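Local coordinates for protein pleckstrin homology domain-containing family A member 8 (Homo sapiens, PDB 5KDI) that probably transfers simple glycosphingolipids such as glucosylceramide between membranes, holding the lipid in the all-helical GLTP fold, at residues 19-24 and 71-77; 24-28 and 60-64; 110-114 and 155-159. The protein carries 2 engineered substitutions. One frame throughout, in Å; residues are numbered along the deposited sequence.

Contact 1 of 3, residues 19-24 and 71-77; sequences DSGIPT and FTTLQKI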
ATOM      1  N   ASP A  19       4.886 -21.069   7.382  1.00 30.07           N
ATOM      2  CA  ASP A  19       5.352 -20.116   8.336  1.00 33.97           C
ATOM      3  C   ASP A  19       4.882 -18.657   8.046  1.00 30.90           C
ATOM      4  O   ASP A  19       5.665 -17.723   8.157  1.00 29.13           O
ATOM      5  CB  ASP A  19       6.891 -20.153   8.407  0.50 32.97           C
ATOM      6  CG  ASP A  19       7.441 -21.460   8.967  0.50 34.11           C
ATOM      7  OD1 ASP A  19       6.746 -22.140   9.756  0.50 39.25           O
ATOM      8  OD2 ASP A  19       8.605 -21.799   8.638  0.50 45.74           O
ATOM      9  N   SER A  20       3.610 -18.499   7.670  1.00 25.52           N
ATOM     10  CA  SER A  20       2.961 -17.212   7.345  1.00 24.07           C
ATOM     11  C   SER A  20       3.685 -16.467   6.236  1.00 21.65           C
ATOM     12  O   SER A  20       3.675 -15.235   6.172  1.00 21.54           O
ATOM     13  CB  SER A  20       2.900 -16.319   8.608  1.00 29.89           C
ATOM     14  OG  SER A  20       2.158 -16.946   9.631  1.00 34.90           O
ATOM     15  N   GLY A  21       4.351 -17.204   5.341  1.00 24.71           N
ATOM     16  CA  GLY A  21       5.102 -16.572   4.272  1.00 21.77           C
ATOM     17  C   GLY A  21       4.235 -15.809   3.295  1.00 21.04           C
ATOM     18  O   GLY A  21       3.280 -16.370   2.769  1.00 22.92           O
ATOM     19  N   ILE A  22       4.587 -14.541   3.023  1.00 17.57           N
ATOM     20  CA  ILE A  22       3.802 -13.704   2.109  1.00 18.23           C
ATOM     21  C   ILE A  22       4.469 -13.839   0.744  1.00 17.95           C
ATOM     22  O   ILE A  22       5.597 -13.400   0.535  1.00 17.42           O
ATOM     23  CB  ILE A  22       3.796 -12.214   2.560  1.00 16.56           C
ATOM     24  CG1 ILE A  22       3.249 -12.096   4.028  1.00 17.73           C
ATOM     25  CG2 ILE A  22       3.114 -11.340   1.508  1.00 17.47           C
ATOM     26  CD1 ILE A  22       3.506 -10.750   4.732  1.00 20.49           C
ATOM     27  N   PRO A  23       3.728 -14.423  -0.223  1.00 18.58           N
ATOM     28  CA  PRO A  23       4.296 -14.611  -1.577  1.00 18.47           C
ATOM     29  C   PRO A  23       4.739 -13.258  -2.177  1.00 17.03           C
ATOM     30  O   PRO A  23       3.928 -12.294  -2.253  1.00 18.05           O
ATOM     31  CB  PRO A  23       3.121 -15.213  -2.363  1.00 22.71           C
ATOM     32  CG  PRO A  23       2.255 -15.825  -1.352  1.00 27.30           C
ATOM     33  CD  PRO A  23       2.354 -14.964  -0.135  1.00 20.32           C
ATOM     34  N   THR A  24       5.953 -13.231  -2.725  1.00 19.65           N
ATOM     35  CA  THR A  24       6.529 -11.960  -3.182  1.00 18.48           C
ATOM     36  C   THR A  24       5.785 -11.331  -4.362  1.00 18.60           C
ATOM     37  O   THR A  24       5.436 -10.172  -4.281  1.00 17.46           O
ATOM     38  CB  THR A  24       7.980 -12.205  -3.597  1.00 17.01           C
ATOM     39  OG1 THR A  24       8.667 -12.787  -2.454  1.00 18.12           O
ATOM     40  CG2 THR A  24       8.691 -10.907  -4.061  1.00 20.17           C
ATOM     41  N   PHE A  71      13.597 -16.836  -3.103  1.00 22.42           N
ATOM     42  CA  PHE A  71      12.963 -15.603  -2.592  1.00 23.46           C
ATOM     43  C   PHE A  71      11.443 -15.608  -2.813  1.00 23.23           C
ATOM     44  O   PHE A  71      10.835 -14.598  -3.164  1.00 22.17           O
ATOM     45  CB  PHE A  71      13.641 -14.386  -3.282  1.00 19.86           C
ATOM     46  CG  PHE A  71      15.087 -14.212  -2.901  1.00 21.46           C
ATOM     47  CD1 PHE A  71      15.510 -14.368  -1.576  1.00 23.28           C
ATOM     48  CD2 PHE A  71      15.995 -13.827  -3.848  1.00 25.21           C
ATOM     49  CE1 PHE A  71      16.799 -14.163  -1.269  1.00 25.95           C
ATOM     50  CE2 PHE A  71      17.300 -13.611  -3.539  1.00 26.06           C
ATOM     51  CZ  PHE A  71      17.714 -13.750  -2.247  1.00 27.32           C
ATOM     52  N   THR A  72      10.839 -16.761  -2.569  1.00 22.31           N
ATOM     53  CA  THR A  72       9.428 -16.953  -2.776  1.00 23.77           C
ATOM     54  C   THR A  72       8.518 -16.127  -1.868  1.00 22.77           C
ATOM     55  O   THR A  72       7.359 -15.849  -2.228  1.00 22.86           O
ATOM     56  CB  THR A  72       9.015 -18.430  -2.594  1.00 27.31           C
ATOM     57  OG1 THR A  72       9.397 -18.860  -1.292  1.00 30.99           O
ATOM     58  CG2 THR A  72       9.689 -19.335  -3.686  1.00 31.81           C
ATOM     59  N   THR A  73       9.088 -15.641  -0.762  1.00 20.92           N
ATOM     60  CA  THR A  73       8.364 -14.824   0.144  1.00 18.42           C
ATOM     61  C   THR A  73       9.134 -13.572   0.535  1.00 17.42           C
ATOM     62  O   THR A  73      10.350 -13.497   0.439  1.00 18.72           O
ATOM     63  CB  THR A  73       7.972 -15.562   1.416  1.00 18.37           C
ATOM     64  OG1 THR A  73       9.155 -15.839   2.149  1.00 18.89           O
ATOM     65  CG2 THR A  73       7.201 -16.854   1.107  1.00 19.97           C
ATOM     66  N   LEU A  74       8.384 -12.596   1.019  1.00 16.74           N
ATOM     67  CA  LEU A  74       9.001 -11.367   1.530  1.00 17.90           C
ATOM     68  C   LEU A  74       9.970 -11.678   2.661  1.00 18.02           C
ATOM     69  O   LEU A  74      11.053 -11.047   2.773  1.00 17.61           O
ATOM     70  CB  LEU A  74       7.931 -10.384   1.957  1.00 16.09           C
ATOM     71  CG  LEU A  74       6.880  -9.847   0.955  1.00 15.68           C
ATOM     72  CD1 LEU A  74       5.835  -8.942   1.610  1.00 18.05           C
ATOM     73  CD2 LEU A  74       7.539  -9.220  -0.270  1.00 18.72           C
ATOM     74  N   GLN A  75       9.557 -12.547   3.563  1.00 17.50           N
ATOM     75  CA  GLN A  75      10.392 -12.888   4.692  1.00 17.01           C
ATOM     76  C   GLN A  75      11.740 -13.504   4.288  1.00 18.73           C
ATOM     77  O   GLN A  75      12.788 -13.205   4.841  1.00 21.32           O
ATOM     78  CB  GLN A  75       9.692 -13.770   5.702  1.00 19.84           C
ATOM     79  CG  GLN A  75       8.448 -13.157   6.344  1.00 19.39           C
ATOM     80  CD  GLN A  75       7.116 -13.544   5.667  1.00 16.78           C
ATOM     81  OE1 GLN A  75       7.016 -13.601   4.417  1.00 19.56           O
ATOM     82  NE2 GLN A  75       6.118 -13.838   6.508  1.00 20.03           N
ATOM     83  N   LYS A  76      11.709 -14.359   3.241  1.00 18.04           N
ATOM     84  CA  LYS A  76      12.926 -14.951   2.716  1.00 19.40           C
ATOM     85  C   LYS A  76      13.876 -13.905   2.181  1.00 20.26           C
ATOM     86  O   LYS A  76      15.096 -14.005   2.383  1.00 22.46           O
ATOM     87  CB  LYS A  76      12.607 -16.022   1.694  1.00 19.58           C
ATOM     88  CG  LYS A  76      12.027 -17.300   2.323  1.00 23.72           C
ATOM     89  CD  LYS A  76      11.603 -18.284   1.231  1.00 28.17           C
ATOM     90  CE  LYS A  76      11.063 -19.585   1.755  1.00 37.25           C
ATOM     91  NZ  LYS A  76      12.119 -20.434   2.363  1.00 46.31           N
ATOM     92  N   ILE A  77      13.342 -12.871   1.532  1.00 19.15           N
ATOM     93  CA  ILE A  77      14.187 -11.788   1.058  1.00 17.11           C
ATOM     94  C   ILE A  77      14.806 -11.013   2.238  1.00 17.79           C
ATOM     95  O   ILE A  77      16.026 -10.804   2.262  1.00 19.12           O
ATOM     96  CB  ILE A  77      13.407 -10.819   0.135  1.00 17.28           C
ATOM     97  CG1 ILE A  77      12.936 -11.563  -1.153  1.00 16.66           C
ATOM     98  CG2 ILE A  77      14.279  -9.588  -0.192  1.00 19.61           C
ATOM     99  CD1 ILE A  77      11.976 -10.863  -2.078  1.00 19.39           C
TER
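The flat carboxamide of Gln75 spans two backbone positions of residues 19-24 with the atoms at its edge. Ile22 N, 3.0 Å from Gln75 OE1, points at a lone pair of that oxygen, within the carbonyl plane, along a nearly straight line (173°). NE2 gives a hydrogen to the carbonyl of Ser20, 2.8 Å from Gln75 NE2 to Ser20 O; the acceptor lies near the amide plane of Gln75, yet the donor stands well above the carbonyl plane of Ser20. These two bonds fix the rotation of the amide, which a bend at chi2 (95°) brings round to the loop. Gly21 passes between them, its CA touching Thr73 CG2.

Further along, Pro23 and Thr73 form a single beta bridge: Leu74 N binds Ile22 O at 2.9 Å, and Thr24 N binds Thr72 O at 3.0 Å. Thr24 OG1 adds a bond of 2.9 Å to Phe71 O. Thr73 OG1 meanwhile accepts from Lys76 N, capping helix 74-83. Alongside these polar bonds, Ile22 CG2 packs on Leu74 CD1 at 3.6 Å, and Thr24 CG2 meets Ile77 CD1.

The contact thus ties the loop leading into helix 24-32 to the start of helix 74-83. Ile22 also rests on Ile195 and Leu196 of helix 172-202, Leu74 reaches Leu97 of helix 93-115, and Ile77 touches Val60 of helix 47-64.

Contact 2 of 3, residues 24-28 and 60-64; sequences TEAFL and VNQKY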
ATOM      1  N   THR A  24       5.953 -13.231  -2.725  1.00 19.65           N
ATOM      2  CA  THR A  24       6.529 -11.960  -3.182  1.00 18.48           C
ATOM      3  C   THR A  24       5.785 -11.331  -4.362  1.00 18.60           C
ATOM      4  O   THR A  24       5.436 -10.172  -4.281  1.00 17.46           O
ATOM      5  CB  THR A  24       7.980 -12.205  -3.597  1.00 17.01           C
ATOM      6  OG1 THR A  24       8.667 -12.787  -2.454  1.00 18.12           O
ATOM      7  CG2 THR A  24       8.691 -10.907  -4.061  1.00 20.17           C
ATOM      8  N   GLU A  25       5.583 -12.083  -5.465  1.00 20.13           N
ATOM      9  CA  GLU A  25       4.979 -11.473  -6.669  1.00 20.53           C
ATOM     10  C   GLU A  25       3.583 -10.980  -6.403  1.00 19.72           C
ATOM     11  O   GLU A  25       3.212  -9.883  -6.818  1.00 20.60           O
ATOM     12  CB  GLU A  25       4.986 -12.374  -7.912  1.00 27.36           C
ATOM     13  CG  GLU A  25       6.316 -12.965  -8.336  1.00 33.41           C
ATOM     14  CD  GLU A  25       6.218 -13.701  -9.729  1.00 38.98           C
ATOM     15  OE1 GLU A  25       5.168 -13.585 -10.449  1.00 42.43           O
ATOM     16  OE2 GLU A  25       7.182 -14.450 -10.080  1.00 38.34           O
ATOM     17  N   ALA A  26       2.766 -11.793  -5.748  1.00 21.31           N
ATOM     18  CA  ALA A  26       1.382 -11.397  -5.490  1.00 19.42           C
ATOM     19  C   ALA A  26       1.283 -10.147  -4.618  1.00 17.88           C
ATOM     20  O   ALA A  26       0.465  -9.257  -4.864  1.00 18.61           O
ATOM     21  CB  ALA A  26       0.569 -12.556  -4.908  1.00 24.28           C
ATOM     22  N   PHE A  27       2.109 -10.072  -3.587  1.00 19.47           N
ATOM     23  CA  PHE A  27       2.153  -8.894  -2.747  1.00 16.14           C
ATOM     24  C   PHE A  27       2.492  -7.647  -3.549  1.00 14.77           C
ATOM     25  O   PHE A  27       1.859  -6.608  -3.395  1.00 19.03           O
ATOM     26  CB  PHE A  27       3.082  -9.131  -1.550  1.00 16.41           C
ATOM     27  CG  PHE A  27       3.089  -7.973  -0.586  1.00 18.58           C
ATOM     28  CD1 PHE A  27       2.182  -7.965   0.464  1.00 22.34           C
ATOM     29  CD2 PHE A  27       3.973  -6.941  -0.700  1.00 22.53           C
ATOM     30  CE1 PHE A  27       2.158  -6.944   1.362  1.00 27.03           C
ATOM     31  CE2 PHE A  27       3.983  -5.900   0.241  1.00 24.61           C
ATOM     32  CZ  PHE A  27       3.069  -5.915   1.243  1.00 25.35           C
ATOM     33  N   LEU A  28       3.553  -7.728  -4.362  1.00 16.60           N
ATOM     34  CA  LEU A  28       4.006  -6.575  -5.123  1.00 16.89           C
ATOM     35  C   LEU A  28       2.920  -6.160  -6.137  1.00 17.67           C
ATOM     36  O   LEU A  28       2.743  -4.973  -6.429  1.00 19.44           O
ATOM     37  CB  LEU A  28       5.337  -6.828  -5.758  1.00 17.20           C
ATOM     38  CG  LEU A  28       6.524  -7.011  -4.775  1.00 17.36           C
ATOM     39  CD1 LEU A  28       7.781  -7.299  -5.588  1.00 20.37           C
ATOM     40  CD2 LEU A  28       6.729  -5.776  -3.908  1.00 20.25           C
ATOM     41  N   VAL A  60      12.346  -4.211  -4.432  1.00 15.70           N
ATOM     42  CA  VAL A  60      12.071  -5.558  -3.972  1.00 16.40           C
ATOM     43  C   VAL A  60      12.211  -6.587  -5.126  1.00 16.84           C
ATOM     44  O   VAL A  60      12.850  -7.624  -4.970  1.00 18.28           O
ATOM     45  CB  VAL A  60      10.708  -5.683  -3.244  1.00 15.65           C
ATOM     46  CG1 VAL A  60      10.501  -7.136  -2.728  1.00 17.32           C
ATOM     47  CG2 VAL A  60      10.656  -4.686  -2.083  1.00 15.36           C
ATOM     48  N   ASN A  61      11.623  -6.244  -6.253  1.00 18.28           N
ATOM     49  CA  ASN A  61      11.646  -7.114  -7.409  1.00 19.08           C
ATOM     50  C   ASN A  61      13.065  -7.386  -7.885  1.00 18.87           C
ATOM     51  O   ASN A  61      13.386  -8.523  -8.302  1.00 22.69           O
ATOM     52  CB  ASN A  61      10.773  -6.534  -8.481  1.00 20.84           C
ATOM     53  CG  ASN A  61      10.431  -7.516  -9.512  1.00 29.04           C
ATOM     54  OD1 ASN A  61       9.782  -8.527  -9.230  1.00 39.62           O
ATOM     55  ND2 ASN A  61      10.971  -7.278 -10.717  1.00 33.02           N
ATOM     56  N   GLN A  62      13.935  -6.369  -7.811  1.00 18.83           N
ATOM     57  CA  GLN A  62      15.317  -6.521  -8.222  1.00 24.10           C
ATOM     58  C   GLN A  62      16.045  -7.621  -7.441  1.00 24.73           C
ATOM     59  O   GLN A  62      16.878  -8.302  -7.991  1.00 24.99           O
ATOM     60  CB  GLN A  62      16.083  -5.210  -8.079  1.00 27.52           C
ATOM     61  CG  GLN A  62      15.862  -4.253  -9.175  1.00 31.76           C
ATOM     62  CD  GLN A  62      16.535  -2.848  -8.933  1.00 36.60           C
ATOM     63  OE1 GLN A  62      16.975  -2.455  -7.799  1.00 45.32           O
ATOM     64  NE2 GLN A  62      16.566  -2.079 -10.009  1.00 51.34           N
ATOM     65  N   LYS A  63      15.766  -7.753  -6.151  1.00 18.64           N
ATOM     66  CA  LYS A  63      16.346  -8.820  -5.369  1.00 20.08           C
ATOM     67  C   LYS A  63      15.624 -10.154  -5.758  1.00 20.07           C
ATOM     68  O   LYS A  63      16.289 -11.178  -5.958  1.00 21.66           O
ATOM     69  CB  LYS A  63      16.252  -8.572  -3.861  1.00 22.40           C
ATOM     70  CG  LYS A  63      17.123  -7.412  -3.361  1.00 27.35           C
ATOM     71  CD  LYS A  63      18.570  -7.551  -3.714  1.00 31.68           C
ATOM     72  CE  LYS A  63      19.476  -6.577  -2.969  1.00 32.35           C
ATOM     73  NZ  LYS A  63      19.873  -7.067  -1.551  1.00 27.87           N
ATOM     74  N   TYR A  64      14.311 -10.122  -5.789  1.00 19.80           N
ATOM     75  CA  TYR A  64      13.499 -11.301  -6.073  1.00 18.93           C
ATOM     76  C   TYR A  64      13.996 -12.052  -7.323  1.00 19.89           C
ATOM     77  O   TYR A  64      14.238 -13.290  -7.282  1.00 22.05           O
ATOM     78  CB  TYR A  64      12.036 -10.915  -6.248  1.00 18.65           C
ATOM     79  CG  TYR A  64      11.166 -12.024  -6.741  1.00 19.08           C
ATOM     80  CD1 TYR A  64      10.993 -13.177  -6.003  1.00 21.19           C
ATOM     81  CD2 TYR A  64      10.435 -11.869  -7.904  1.00 22.41           C
ATOM     82  CE1 TYR A  64      10.164 -14.202  -6.456  1.00 23.37           C
ATOM     83  CE2 TYR A  64       9.613 -12.899  -8.357  1.00 26.96           C
ATOM     84  CZ  TYR A  64       9.469 -14.046  -7.622  1.00 25.07           C
ATOM     85  OH  TYR A  64       8.651 -15.064  -8.047  1.00 29.10           O
TER
HETATM   86  O   HOH W   1       6.068 -14.975  -5.744  1.00 35.23           O
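Glu25 and Tyr64 make the polar link between helix 24-32 and helix 47-64: the phenol hydroxyl gives its hydrogen to the carboxylate, with Tyr64 OH 2.6 Å from Glu25 OE2. The bond uses the anti side of OE2, which lies in the plane of the ring at its edge, while the carboxylate itself is turned 77° from that ring. Glu25 CG approaches the phenol obliquely, 3.3 Å from Tyr64 CE2. Over one face of the same ring sits the methyl of Thr24, a CH-pi contact with CG2 4.1 Å from the ring centroid of Tyr64. With OG1 beside the backbone N of Thr24 (chi1 -56°), CG2 is left anti to that N, over the ring.

One turn on, Leu28 and Val60 supply the apolar part, with Leu28 CD1 4.0 Å from Val60 CG1; the same methyl also touches the backbone N of Asn61.

Farther out, a water accepts from Glu25 N at 2.9 Å and makes a weak bond to Tyr64 OH, joining the first turn of helix 24-32 to the phenol. Phe71, whose carbonyl holds Thr24 OG1, also packs on Tyr64.

The two short segments run nearly antiparallel (164°), their axes 11.0 Å apart. Val60 also touches Ile77 of helix 74-83 and Ala96 of helix 93-115, which places the apolar side of the pair against the helical core.

Contact 3 of 3, residues 110-114 and 155-159; sequences FLTEV and YEDFV
Phe110 and Phe158 meet between two helical segments whose axes cross steeply (113°) and stay 13.8 Å apart, and the gap is spanned largely by aromatic side chains. The two phenylalanines approach from opposite directions. Their rings form an offset edge-to-face pair, centroids of Phe110 and Phe158 5.3 Å apart and planes at 72°, in which the edge of Phe110 points to the face of Phe158. The closest atoms are Phe110 CE2 and Phe158 CZ at 3.6 Å, and Phe110 CZ also lies against the CE1-CZ side of Phe158. Both rings extend anti to their own backbone N, an orientation that carries each one out across the gap.

Leu111 comes to the edge of the Phe158 ring, near its plane, with CD2 4.2 Å from Phe158 CZ. Val114 bridges the two aromatic residues of the other helix through a single methyl: CG1 is 4.2 Å from Phe158 CE2 and 4.3 Å from Tyr155 CE1, lying at the edge of the tyrosine ring. No hydrogen bond crosses the contact, which is van der Waals packing to which the edge-to-face pair probably adds a favourable electrostatic term.

Outside the pair, Phe110 packs on Ala124 and Leu125 and Phe158 on Ile121, all of helix 121-131, while Lys119 makes a cation-pi contact with Tyr155. The side chain of Phe110 lies about 4 Å from the bound glycosylceramide, so the Phe110 end of this aromatic cluster borders the hydrophobic pocket that accommodates lipid chains in the GLTP fold.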
ATOM      1  N   PHE A 110      -6.850   5.268   5.370  1.00 17.81           N
ATOM      2  CA  PHE A 110      -7.676   6.088   4.526  1.00 16.37           C
ATOM      3  C   PHE A 110      -8.912   5.292   4.038  1.00 17.59           C
ATOM      4  O   PHE A 110     -10.031   5.763   4.130  1.00 19.77           O
ATOM      5  CB  PHE A 110      -6.844   6.499   3.309  1.00 18.08           C
ATOM      6  CG  PHE A 110      -7.675   7.077   2.177  1.00 17.20           C
ATOM      7  CD1 PHE A 110      -8.511   8.234   2.319  1.00 19.95           C
ATOM      8  CD2 PHE A 110      -7.658   6.474   0.931  1.00 20.14           C
ATOM      9  CE1 PHE A 110      -9.269   8.692   1.261  1.00 22.64           C
ATOM     10  CE2 PHE A 110      -8.398   6.942  -0.121  1.00 23.33           C
ATOM     11  CZ  PHE A 110      -9.202   8.058   0.016  1.00 22.52           C
ATOM     12  N   LEU A 111      -8.708   4.064   3.587  1.00 18.65           N
ATOM     13  CA  LEU A 111      -9.818   3.279   3.063  1.00 20.13           C
ATOM     14  C   LEU A 111     -10.774   2.829   4.159  1.00 18.67           C
ATOM     15  O   LEU A 111     -11.973   2.701   3.917  1.00 21.10           O
ATOM     16  CB  LEU A 111      -9.323   2.082   2.264  1.00 16.01           C
ATOM     17  CG  LEU A 111      -8.627   2.376   0.949  1.00 18.97           C
ATOM     18  CD1 LEU A 111      -8.080   1.056   0.356  1.00 19.42           C
ATOM     19  CD2 LEU A 111      -9.571   3.048  -0.056  1.00 23.02           C
ATOM     20  N   THR A 112     -10.249   2.640   5.376  1.00 20.37           N
ATOM     21  CA  THR A 112     -11.122   2.364   6.544  1.00 20.28           C
ATOM     22  C   THR A 112     -12.042   3.533   6.835  1.00 22.20           C
ATOM     23  O   THR A 112     -13.211   3.319   7.068  1.00 22.37           O
ATOM     24  CB  THR A 112     -10.299   1.957   7.806  1.00 19.74           C
ATOM     25  OG1 THR A 112      -9.491   0.805   7.496  1.00 22.50           O
ATOM     26  CG2 THR A 112     -11.162   1.742   9.053  1.00 25.60           C
ATOM     27  N   GLU A 113     -11.537   4.771   6.800  1.00 22.60           N
ATOM     28  CA  GLU A 113     -12.397   5.951   6.970  1.00 23.90           C
ATOM     29  C   GLU A 113     -13.512   5.948   5.930  1.00 23.44           C
ATOM     30  O   GLU A 113     -14.675   6.187   6.252  1.00 26.37           O
ATOM     31  CB  GLU A 113     -11.593   7.247   6.826  1.00 25.64           C
ATOM     32  CG  GLU A 113     -10.707   7.572   7.977  1.00 29.72           C
ATOM     33  CD  GLU A 113     -11.291   8.584   8.960  1.00 41.78           C
ATOM     34  OE1 GLU A 113     -12.234   9.380   8.645  1.00 44.13           O
ATOM     35  OE2 GLU A 113     -10.805   8.550  10.080  1.00 49.32           O
ATOM     36  N   VAL A 114     -13.132   5.772   4.668  1.00 23.83           N
ATOM     37  CA  VAL A 114     -14.126   5.667   3.568  1.00 24.39           C
ATOM     38  C   VAL A 114     -15.151   4.558   3.768  1.00 28.83           C
ATOM     39  O   VAL A 114     -16.348   4.792   3.606  1.00 30.75           O
ATOM     40  CB  VAL A 114     -13.472   5.537   2.167  1.00 24.39           C
ATOM     41  CG1 VAL A 114     -14.594   5.401   1.121  1.00 31.65           C
ATOM     42  CG2 VAL A 114     -12.584   6.786   1.898  1.00 27.96           C
ATOM     43  N   TYR A 155     -15.640  13.102  -3.429  1.00 32.30           N
ATOM     44  CA  TYR A 155     -16.113  11.740  -3.201  1.00 30.60           C
ATOM     45  C   TYR A 155     -16.578  11.076  -4.535  1.00 28.55           C
ATOM     46  O   TYR A 155     -16.193   9.957  -4.846  1.00 27.23           O
ATOM     47  CB  TYR A 155     -17.215  11.672  -2.142  1.00 35.02           C
ATOM     48  CG  TYR A 155     -17.652  10.260  -1.846  1.00 34.45           C
ATOM     49  CD1 TYR A 155     -16.943   9.480  -0.972  1.00 36.55           C
ATOM     50  CD2 TYR A 155     -18.755   9.678  -2.500  1.00 37.34           C
ATOM     51  CE1 TYR A 155     -17.347   8.191  -0.685  1.00 41.45           C
ATOM     52  CE2 TYR A 155     -19.135   8.359  -2.259  1.00 40.38           C
ATOM     53  CZ  TYR A 155     -18.430   7.631  -1.346  1.00 41.23           C
ATOM     54  OH  TYR A 155     -18.789   6.325  -1.091  1.00 59.46           O
ATOM     55  N   GLU A 156     -17.406  11.769  -5.320  1.00 31.51           N
ATOM     56  CA  GLU A 156     -17.876  11.225  -6.586  1.00 35.41           C
ATOM     57  C   GLU A 156     -16.753  10.857  -7.582  1.00 30.71           C
ATOM     58  O   GLU A 156     -16.828   9.845  -8.234  1.00 31.55           O
ATOM     59  CB  GLU A 156     -18.859  12.173  -7.240  1.00 42.56           C
ATOM     60  CG  GLU A 156     -19.457  11.585  -8.499  1.00 54.48           C
ATOM     61  CD  GLU A 156     -20.649  12.363  -9.032  1.00 65.97           C
ATOM     62  OE1 GLU A 156     -21.122  13.323  -8.363  1.00 75.13           O
ATOM     63  OE2 GLU A 156     -21.121  11.995 -10.134  1.00 87.68           O
ATOM     64  N   ASP A 157     -15.748  11.708  -7.713  1.00 30.87           N
ATOM     65  CA  ASP A 157     -14.624  11.431  -8.596  1.00 32.47           C
ATOM     66  C   ASP A 157     -13.816  10.283  -8.054  1.00 26.57           C
ATOM     67  O   ASP A 157     -13.264   9.473  -8.853  1.00 27.35           O
ATOM     68  CB  ASP A 157     -13.718  12.679  -8.808  1.00 37.96           C
ATOM     69  CG  ASP A 157     -14.326  13.690  -9.782  1.00 43.82           C
ATOM     70  OD1 ASP A 157     -15.431  13.440 -10.339  1.00 48.14           O
ATOM     71  OD2 ASP A 157     -13.702  14.754  -9.976  1.00 54.85           O
ATOM     72  N   PHE A 158     -13.689  10.215  -6.713  1.00 26.00           N
ATOM     73  CA  PHE A 158     -12.983   9.124  -6.098  1.00 23.64           C
ATOM     74  C   PHE A 158     -13.661   7.768  -6.404  1.00 24.83           C
ATOM     75  O   PHE A 158     -13.052   6.871  -6.936  1.00 23.93           O
ATOM     76  CB  PHE A 158     -12.887   9.331  -4.585  1.00 24.37           C
ATOM     77  CG  PHE A 158     -12.220   8.202  -3.877  1.00 23.38           C
ATOM     78  CD1 PHE A 158     -10.855   7.974  -4.025  1.00 25.07           C
ATOM     79  CD2 PHE A 158     -12.943   7.391  -3.022  1.00 27.48           C
ATOM     80  CE1 PHE A 158     -10.220   6.922  -3.372  1.00 29.55           C
ATOM     81  CE2 PHE A 158     -12.307   6.353  -2.329  1.00 28.88           C
ATOM     82  CZ  PHE A 158     -10.963   6.097  -2.529  1.00 30.55           C
ATOM     83  N   VAL A 159     -14.943   7.642  -6.111  1.00 25.91           N
ATOM     84  CA  VAL A 159     -15.586   6.374  -6.374  1.00 25.59           C
ATOM     85  C   VAL A 159     -15.657   6.082  -7.884  1.00 28.56           C
ATOM     86  O   VAL A 159     -15.608   4.899  -8.296  1.00 27.16           O
ATOM     87  CB  VAL A 159     -16.951   6.257  -5.695  1.00 26.49           C
ATOM     88  CG1 VAL A 159     -16.784   6.261  -4.180  1.00 32.15           C
ATOM     89  CG2 VAL A 159     -17.897   7.357  -6.174  1.00 34.92           C
TER

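How the contacts relate
Contacts 1 and 2 adjoin, their centres about 9 Å apart, and share Thr24: the loop entering helix 24-32 is fastened to the start of helix 74-83, and the first turn of helix 24-32 to the end of helix 47-64. Contact 1 is partly buried and rich in hydrogen bonds, two between backbones and three using the side chains of Gln75 and Thr24; contact 2 is more buried and divides into a polar margin and an apolar interior. Contact 3 lies across the chain's centre, about 31 and 28 Å from the others between centres, and is buried and wholly apolar. It alone comes close to the lipid; the side chains of Ile77 and Val60 are about 14 and 9 Å away.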